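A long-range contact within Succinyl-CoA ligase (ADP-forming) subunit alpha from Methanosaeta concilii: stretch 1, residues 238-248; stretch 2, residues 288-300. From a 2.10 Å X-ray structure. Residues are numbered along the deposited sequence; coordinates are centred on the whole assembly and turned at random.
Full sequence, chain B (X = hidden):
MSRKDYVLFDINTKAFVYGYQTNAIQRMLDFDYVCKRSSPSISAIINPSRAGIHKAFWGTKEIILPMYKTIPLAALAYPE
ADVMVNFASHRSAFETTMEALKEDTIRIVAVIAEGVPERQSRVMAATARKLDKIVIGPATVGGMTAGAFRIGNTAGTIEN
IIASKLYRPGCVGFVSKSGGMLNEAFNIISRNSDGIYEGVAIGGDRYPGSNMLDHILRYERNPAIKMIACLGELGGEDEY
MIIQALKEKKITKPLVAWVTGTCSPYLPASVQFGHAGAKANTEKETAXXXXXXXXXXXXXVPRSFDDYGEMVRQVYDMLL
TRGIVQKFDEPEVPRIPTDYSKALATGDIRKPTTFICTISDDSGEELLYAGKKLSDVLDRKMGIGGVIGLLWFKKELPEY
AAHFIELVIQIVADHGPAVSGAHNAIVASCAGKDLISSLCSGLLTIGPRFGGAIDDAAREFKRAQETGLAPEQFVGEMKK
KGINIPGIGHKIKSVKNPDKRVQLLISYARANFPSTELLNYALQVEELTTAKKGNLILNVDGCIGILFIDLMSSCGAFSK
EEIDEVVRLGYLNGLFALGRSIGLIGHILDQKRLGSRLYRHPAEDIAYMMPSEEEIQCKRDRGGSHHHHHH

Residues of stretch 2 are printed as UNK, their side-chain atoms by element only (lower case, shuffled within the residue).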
ATOM      1  N   ASP B 238     -51.488  22.336  40.274  1.00 58.55           N
ATOM      2  CA  ASP B 238     -51.538  20.884  40.095  1.00 57.35           C
ATOM      3  C   ASP B 238     -52.013  20.144  41.356  1.00 61.04           C
ATOM      4  O   ASP B 238     -52.912  19.315  41.267  1.00 62.98           O
ATOM      5  CB  ASP B 238     -50.164  20.362  39.608  1.00 57.22           C
ATOM      6  CG  ASP B 238     -49.977  18.839  39.531  1.00 62.53           C
ATOM      7  OD1 ASP B 238     -49.926  18.190  40.594  1.00 62.03           O
ATOM      8  OD2 ASP B 238     -49.769  18.319  38.411  1.00 64.68           O
ATOM      9  N   GLU B 239     -51.420  20.455  42.518  1.00 55.71           N
ATOM     10  CA  GLU B 239     -51.708  19.813  43.815  1.00 55.81           C
ATOM     11  C   GLU B 239     -53.166  20.014  44.265  1.00 61.09           C
ATOM     12  O   GLU B 239     -53.697  19.186  45.006  1.00 61.37           O
ATOM     13  CB  GLU B 239     -50.707  20.254  44.900  1.00 56.65           C
ATOM     14  CG  GLU B 239     -49.264  19.857  44.624  1.00 55.75           C
ATOM     15  CD  GLU B 239     -48.430  20.773  43.739  1.00 68.97           C
ATOM     16  OE1 GLU B 239     -48.996  21.606  42.994  1.00 62.86           O
ATOM     17  OE2 GLU B 239     -47.188  20.644  43.786  1.00 58.07           O
ATOM     18  N   TYR B 240     -53.825  21.069  43.751  1.00 57.98           N
ATOM     19  CA  TYR B 240     -55.232  21.350  44.023  1.00 59.44           C
ATOM     20  C   TYR B 240     -56.162  20.365  43.302  1.00 65.34           C
ATOM     21  O   TYR B 240     -57.328  20.271  43.665  1.00 67.17           O
ATOM     22  CB  TYR B 240     -55.584  22.825  43.745  1.00 60.60           C
ATOM     23  CG  TYR B 240     -54.947  23.747  44.759  1.00 62.90           C
ATOM     24  CD1 TYR B 240     -55.484  23.887  46.037  1.00 67.33           C
ATOM     25  CD2 TYR B 240     -53.775  24.441  44.461  1.00 62.20           C
ATOM     26  CE1 TYR B 240     -54.873  24.698  46.993  1.00 68.66           C
ATOM     27  CE2 TYR B 240     -53.167  25.268  45.404  1.00 63.31           C
ATOM     28  CZ  TYR B 240     -53.712  25.381  46.672  1.00 70.44           C
ATOM     29  OH  TYR B 240     -53.113  26.185  47.605  1.00 71.54           O
ATOM     30  N   MET B 241     -55.638  19.599  42.319  1.00 62.40           N
ATOM     31  CA  MET B 241     -56.421  18.559  41.640  1.00 62.51           C
ATOM     32  C   MET B 241     -56.527  17.377  42.600  1.00 65.81           C
ATOM     33  O   MET B 241     -57.586  16.747  42.687  1.00 67.35           O
ATOM     34  CB  MET B 241     -55.767  18.108  40.321  1.00 63.05           C
ATOM     35  CG  MET B 241     -55.830  19.139  39.210  1.00 67.18           C
ATOM     36  SD  MET B 241     -54.648  18.812  37.866  1.00 70.83           S
ATOM     37  CE  MET B 241     -55.458  17.391  37.070  1.00 68.33           C
ATOM     38  N   ILE B 242     -55.428  17.119  43.349  1.00 60.57           N
ATOM     39  CA  ILE B 242     -55.299  16.035  44.328  1.00 60.55           C
ATOM     40  C   ILE B 242     -56.183  16.306  45.518  1.00 66.42           C
ATOM     41  O   ILE B 242     -56.971  15.439  45.886  1.00 67.72           O
ATOM     42  CB  ILE B 242     -53.815  15.769  44.733  1.00 61.84           C
ATOM     43  CG1 ILE B 242     -52.921  15.502  43.477  1.00 59.77           C
ATOM     44  CG2 ILE B 242     -53.702  14.620  45.754  1.00 62.08           C
ATOM     45  CD1 ILE B 242     -51.505  15.971  43.630  1.00 56.29           C
ATOM     46  N   ILE B 243     -56.070  17.508  46.101  1.00 64.10           N
ATOM     47  CA  ILE B 243     -56.852  17.961  47.265  1.00 66.36           C
ATOM     48  C   ILE B 243     -58.361  17.888  46.967  1.00 71.96           C
ATOM     49  O   ILE B 243     -59.128  17.450  47.831  1.00 73.99           O
ATOM     50  CB  ILE B 243     -56.356  19.378  47.706  1.00 69.50           C
ATOM     51  CG1 ILE B 243     -54.909  19.304  48.271  1.00 68.85           C
ATOM     52  CG2 ILE B 243     -57.315  20.083  48.680  1.00 70.67           C
ATOM     53  CD1 ILE B 243     -54.054  20.570  48.030  1.00 73.13           C
ATOM     54  N   GLN B 244     -58.772  18.254  45.730  1.00 67.49           N
ATOM     55  CA  GLN B 244     -60.179  18.182  45.317  1.00 69.15           C
ATOM     56  C   GLN B 244     -60.627  16.733  45.176  1.00 73.72           C
ATOM     57  O   GLN B 244     -61.752  16.414  45.562  1.00 75.19           O
ATOM     58  CB  GLN B 244     -60.441  18.960  44.021  1.00 69.98           C
ATOM     59  CG  GLN B 244     -61.931  19.260  43.815  1.00 96.32           C
ATOM     60  CD  GLN B 244     -62.178  20.485  42.976  1.00120.76           C
ATOM     61  OE1 GLN B 244     -61.902  20.515  41.767  1.00113.20           O
ATOM     62  NE2 GLN B 244     -62.741  21.513  43.600  1.00115.85           N
ATOM     63  N   ALA B 245     -59.735  15.852  44.659  1.00 68.27           N
ATOM     64  CA  ALA B 245     -60.026  14.427  44.513  1.00 68.25           C
ATOM     65  C   ALA B 245     -60.099  13.738  45.882  1.00 73.09           C
ATOM     66  O   ALA B 245     -60.925  12.849  46.079  1.00 73.40           O
ATOM     67  CB  ALA B 245     -58.987  13.771  43.633  1.00 66.56           C
ATOM     68  N   LEU B 246     -59.262  14.194  46.826  1.00 69.95           N
ATOM     69  CA  LEU B 246     -59.181  13.749  48.213  1.00 71.63           C
ATOM     70  C   LEU B 246     -60.483  14.165  48.940  1.00 82.09           C
ATOM     71  O   LEU B 246     -61.024  13.381  49.731  1.00 84.83           O
ATOM     72  CB  LEU B 246     -57.957  14.451  48.839  1.00 70.44           C
ATOM     73  CG  LEU B 246     -57.069  13.719  49.846  1.00 74.19           C
ATOM     74  CD1 LEU B 246     -56.671  12.356  49.375  1.00 73.09           C
ATOM     75  CD2 LEU B 246     -55.815  14.515  50.101  1.00 72.98           C
ATOM     76  N   LYS B 247     -61.000  15.381  48.640  1.00 79.75           N
ATOM     77  CA  LYS B 247     -62.237  15.913  49.207  1.00 82.56           C
ATOM     78  C   LYS B 247     -63.479  15.192  48.661  1.00 89.43           C
ATOM     79  O   LYS B 247     -64.409  14.930  49.422  1.00 92.51           O
ATOM     80  CB  LYS B 247     -62.341  17.428  48.965  1.00 85.50           C
ATOM     81  CG  LYS B 247     -61.602  18.270  49.998  1.00 99.02           C
ATOM     82  CD  LYS B 247     -61.513  19.739  49.600  1.00105.27           C
ATOM     83  CE  LYS B 247     -61.131  20.637  50.755  1.00120.89           C
ATOM     84  NZ  LYS B 247     -59.697  20.513  51.134  1.00128.41           N
ATOM     85  N   GLU B 248     -63.483  14.862  47.355  1.00 84.96           N
ATOM     86  CA  GLU B 248     -64.566  14.164  46.638  1.00 85.39           C
ATOM     87  C   GLU B 248     -64.543  12.627  46.850  1.00 88.61           C
ATOM     88  O   GLU B 248     -65.247  11.899  46.140  1.00 88.50           O
ATOM     89  CB  GLU B 248     -64.496  14.495  45.127  1.00 85.39           C
ATOM     90  CG  GLU B 248     -64.991  15.892  44.780  1.00 97.86           C
ATOM     91  CD  GLU B 248     -64.440  16.533  43.518  1.00117.22           C
ATOM     92  OE1 GLU B 248     -63.569  15.922  42.855  1.00101.53           O
ATOM     93  OE2 GLU B 248     -64.865  17.670  43.206  1.00113.84           O
ATOM     94  N   UNK B 288     -47.108  26.994  51.525  1.00 63.05           N
ATOM     95  CA  UNK B 288     -47.925  27.104  52.744  1.00 65.66           C
ATOM     96  C   UNK B 288     -49.404  26.852  52.460  1.00 71.63           C
ATOM     97  O   UNK B 288     -49.987  25.971  53.091  1.00 74.61           O
ATOM     98  c   UNK B 288     -45.107  28.769  53.431  1.00 73.19           C
ATOM     99  c   UNK B 288     -46.362  28.502  54.269  1.00 72.35           C
ATOM    100  c   UNK B 288     -47.691  28.441  53.484  1.00 68.67           C
ATOM    101  o   UNK B 288     -45.139  28.917  52.188  1.00 60.97           O
ATOM    102  n   UNK B 288     -43.966  28.881  54.107  1.00 54.80           N
ATOM    103  N   UNK B 289     -49.990  27.572  51.481  1.00 66.12           N
ATOM    104  CA  UNK B 289     -51.384  27.406  51.054  1.00 65.61           C
ATOM    105  C   UNK B 289     -51.668  25.965  50.589  1.00 68.64           C
ATOM    106  O   UNK B 289     -52.735  25.430  50.886  1.00 72.18           O
ATOM    107  c   UNK B 289     -51.703  28.381  49.939  1.00 65.70           C
ATOM    108  N   UNK B 290     -50.702  25.331  49.916  1.00 59.80           N
ATOM    109  CA  UNK B 290     -50.806  23.946  49.428  1.00 57.75           C
ATOM    110  C   UNK B 290     -50.754  22.897  50.551  1.00 62.71           C
ATOM    111  O   UNK B 290     -51.610  22.010  50.588  1.00 64.32           O
ATOM    112  c   UNK B 290     -50.024  24.397  47.028  1.00 54.02           C
ATOM    113  c   UNK B 290     -49.751  23.656  48.339  1.00 55.34           C
ATOM    114  n   UNK B 290     -48.419  24.251  43.551  1.00 53.46           N
ATOM    115  c   UNK B 290     -48.980  24.104  45.979  1.00 61.70           C
ATOM    116  c   UNK B 290     -49.309  24.741  44.648  1.00 62.74           C
ATOM    117  N   UNK B 291     -49.770  23.010  51.470  1.00 58.41           N
ATOM    118  CA  UNK B 291     -49.610  22.097  52.605  1.00 59.00           C
ATOM    119  C   UNK B 291     -50.790  22.201  53.561  1.00 68.90           C
ATOM    120  O   UNK B 291     -51.234  21.182  54.090  1.00 70.81           O
ATOM    121  c   UNK B 291     -48.272  22.332  53.329  1.00 54.70           C
ATOM    122  c   UNK B 291     -47.073  21.738  52.620  1.00 68.34           C
ATOM    123  n   UNK B 291     -45.945  22.445  52.639  1.00 49.50           N
ATOM    124  o   UNK B 291     -47.131  20.639  52.053  1.00 62.34           O
ATOM    125  N   UNK B 292     -51.326  23.417  53.749  1.00 68.41           N
ATOM    126  CA  UNK B 292     -52.487  23.644  54.612  1.00 72.10           C
ATOM    127  C   UNK B 292     -53.736  23.001  54.020  1.00 74.47           C
ATOM    128  O   UNK B 292     -54.425  22.275  54.735  1.00 74.85           O
ATOM    129  o   UNK B 292     -51.805  26.997  56.070  1.00109.67           O
ATOM    130  c   UNK B 292     -52.702  25.141  54.877  1.00 76.82           C
ATOM    131  o   UNK B 292     -50.854  25.027  56.393  1.00102.68           O
ATOM    132  c   UNK B 292     -51.713  25.769  55.844  1.00 99.91           C
ATOM    133  N   UNK B 293     -53.994  23.219  52.702  1.00 68.69           N
ATOM    134  CA  UNK B 293     -55.131  22.632  51.982  1.00 68.00           C
ATOM    135  C   UNK B 293     -55.019  21.098  51.944  1.00 71.30           C
ATOM    136  O   UNK B 293     -56.040  20.413  51.951  1.00 70.91           O
ATOM    137  c   UNK B 293     -55.215  23.197  50.576  1.00 67.56           C
ATOM    138  N   UNK B 294     -53.772  20.561  51.925  1.00 67.88           N
ATOM    139  CA  UNK B 294     -53.519  19.115  51.960  1.00 65.79           C
ATOM    140  C   UNK B 294     -53.881  18.555  53.347  1.00 70.28           C
ATOM    141  O   UNK B 294     -54.539  17.520  53.418  1.00 70.39           O
ATOM    142  c   UNK B 294     -52.458  17.017  49.807  1.00 65.18           C
ATOM    143  c   UNK B 294     -51.015  18.849  49.286  1.00 62.67           C
ATOM    144  c   UNK B 294     -51.862  18.217  50.190  1.00 63.27           C
ATOM    145  c   UNK B 294     -50.808  18.320  48.004  1.00 62.82           C
ATOM    146  c   UNK B 294     -52.248  16.489  48.523  1.00 63.73           C
ATOM    147  c   UNK B 294     -52.068  18.779  51.583  1.00 64.28           C
ATOM    148  c   UNK B 294     -51.429  17.148  47.629  1.00 60.44           C
ATOM    149  N   UNK B 295     -53.477  19.249  54.433  1.00 68.08           N
ATOM    150  CA  UNK B 295     -53.772  18.847  55.811  1.00 71.47           C
ATOM    151  C   UNK B 295     -55.295  18.761  56.019  1.00 79.13           C
ATOM    152  O   UNK B 295     -55.787  17.728  56.473  1.00 79.52           O
ATOM    153  n   UNK B 295     -48.355  21.861  56.956  1.00 98.89           N
ATOM    154  c   UNK B 295     -49.107  21.046  57.680  1.00120.47           C
ATOM    155  n   UNK B 295     -48.526  20.079  58.384  1.00110.77           N
ATOM    156  c   UNK B 295     -52.013  19.291  57.632  1.00 88.58           C
ATOM    157  n   UNK B 295     -50.432  21.201  57.710  1.00107.31           N
ATOM    158  c   UNK B 295     -53.158  19.849  56.804  1.00 75.86           C
ATOM    159  c   UNK B 295     -51.356  20.363  58.484  1.00 98.70           C
ATOM    160  N   UNK B 296     -56.024  19.827  55.602  1.00 77.86           N
ATOM    161  CA  UNK B 296     -57.483  19.993  55.678  1.00 80.52           C
ATOM    162  C   UNK B 296     -58.277  18.982  54.838  1.00 84.81           C
ATOM    163  O   UNK B 296     -59.445  18.735  55.139  1.00 85.62           O
ATOM    164  c   UNK B 296     -57.501  22.480  56.329  1.00109.22           C
ATOM    165  c   UNK B 296     -57.878  21.428  55.286  1.00 82.61           C
ATOM    166  n   UNK B 296     -56.430  24.569  55.780  1.00126.29           N
ATOM    167  o   UNK B 296     -58.625  24.380  55.388  1.00138.48           O
ATOM    168  c   UNK B 296     -57.564  23.884  55.784  1.00136.68           C
ATOM    169  N   UNK B 297     -57.657  18.416  53.783  1.00 80.71           N
ATOM    170  CA  UNK B 297     -58.284  17.419  52.901  1.00 79.99           C
ATOM    171  C   UNK B 297     -58.200  15.973  53.441  1.00 84.09           C
ATOM    172  O   UNK B 297     -58.868  15.086  52.909  1.00 85.02           O
ATOM    173  c   UNK B 297     -57.688  17.500  51.506  1.00 78.27           C
ATOM    174  N   UNK B 298     -57.401  15.753  54.485  1.00 79.42           N
ATOM    175  CA  UNK B 298     -57.248  14.437  55.092  1.00 79.69           C
ATOM    176  C   UNK B 298     -55.983  13.688  54.726  1.00 81.84           C
ATOM    177  O   UNK B 298     -55.863  12.505  55.052  1.00 83.62           O
ATOM    178  N   UNK B 299     -55.021  14.356  54.067  1.00 74.47           N
ATOM    179  CA  UNK B 299     -53.734  13.751  53.728  1.00 71.69           C
ATOM    180  C   UNK B 299     -52.831  13.745  54.982  1.00 74.88           C
ATOM    181  O   UNK B 299     -53.068  14.509  55.921  1.00 76.15           O
ATOM    182  c   UNK B 299     -53.058  14.536  52.604  1.00 70.12           C
ATOM    183  N   UNK B 300     -51.796  12.892  54.985  1.00 68.02           N
ATOM    184  CA  UNK B 300     -50.815  12.819  56.063  1.00 66.38           C
ATOM    185  C   UNK B 300     -49.678  13.773  55.662  1.00 68.27           C
ATOM    186  O   UNK B 300     -48.928  13.502  54.714  1.00 65.51           O
ATOM    187  c   UNK B 300     -53.554   8.820  57.628  1.00 82.95           C
ATOM    188  c   UNK B 300     -51.634  10.197  58.089  1.00 71.01           C
ATOM    189  c   UNK B 300     -50.346  11.368  56.256  1.00 66.07           C
ATOM    190  c   UNK B 300     -51.457  10.461  56.734  1.00 68.60           C
ATOM    191  c   UNK B 300     -52.352   9.886  55.835  1.00 70.88           C
ATOM    192  c   UNK B 300     -52.657   9.362  58.538  1.00 73.72           C
ATOM    193  c   UNK B 300     -53.408   9.084  56.275  1.00 75.20           C
ATOM    194  o   UNK B 300     -54.573   8.004  58.060  1.00 89.27           O
TER

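Position 288 carries three carbons, the third bearing one oxygen and one nitrogen, and touches nothing on stretch 1: Gln-288. Its CA-to-CB bond points away, so a polar amide costs the contact nothing. At 289 a single carbon, CB, lies 3.5 Å from Tyr-240 OH: Ala-289, small enough to let the phenol end approach the backbone.

At 290, four carbons in a row end in a nitrogen that lies 2.8 Å from Glu-239 OE1. This is Lys-290, almost fully extended; the contact is a hydrogen bond donated by Lys-290 NZ, part of a salt bridge. Both residues are buried, so pairing the charges matters. Lys-290 CG lies 3.6 Å from Tyr-240 OH.

Neither 291 nor 292 touches stretch 1. Two carbons, the second carrying one oxygen and one nitrogen, make Asn-291, whose CA-to-CB bond points away and whose amide is satisfied by hydrogen bonds elsewhere in the structure; two carbons, the second with two oxygens, make Asp-292, a charge suited to an exposed position. The lone carbon at 293, CB, points toward stretch 1 and touches both Tyr-240 CE1 at 3.9 Å and Ile-243 CD1 at 3.8 Å: Ala-293, a methyl small enough for a close helix pair.

At 294, one carbon leads to a six-carbon ring without oxygen, set as a knob among Glu-239, Ile-242, Ile-243 and Leu-246: Phe-294, whose flat apolar ring fills that hole. Ile-243 CG1 lies over one face, 3.7 Å from the centroid of the Phe-294 ring, in a CH-pi contact; at the edge, Ile-242 CG2 comes within 3.6 Å of Phe-294 CE1.

Position 295 has three carbons, a nitrogen and a carbon carrying two more nitrogens, without contact to stretch 1: Arg-295, its charge suited to an exposed site. At 296, three carbons end in an oxygen and a nitrogen at the contact's margin: Gln-296, exposed and polar, whose Gln-296 NE2 makes a weak hydrogen bond to Asp-292 O, 3.2 Å away. The single carbon at 297, CB, meets Ile-243 CG2 and Leu-246 CD2, both at 3.8 Å: Ala-297. Its CA is 5.6 Å from Lys-247 CA, close quarters that suit a methyl.

Position 298 has no side-chain atom: Gly-298. Its positive phi, in a Schellman motif, would jam a CB against the preceding carbonyl oxygen. At 299 one carbon, CB, lies 3.7 Å from Leu-246 CD2: Ala-299, a small apolar partner for the leucine. One carbon, then a six-carbon ring bearing an oxygen, makes Tyr-300, out of reach of stretch 1.

The helices run nearly parallel, at 14°, their axes 9.3 Å apart at closest approach. Small alanines accommodate larger side chains from stretch 1, Phe-294 fills a hole in return, and the salt bridge joins the N-terminal part of the contact.

Stretch 2 288-300: QAKNDAFRQAGAY
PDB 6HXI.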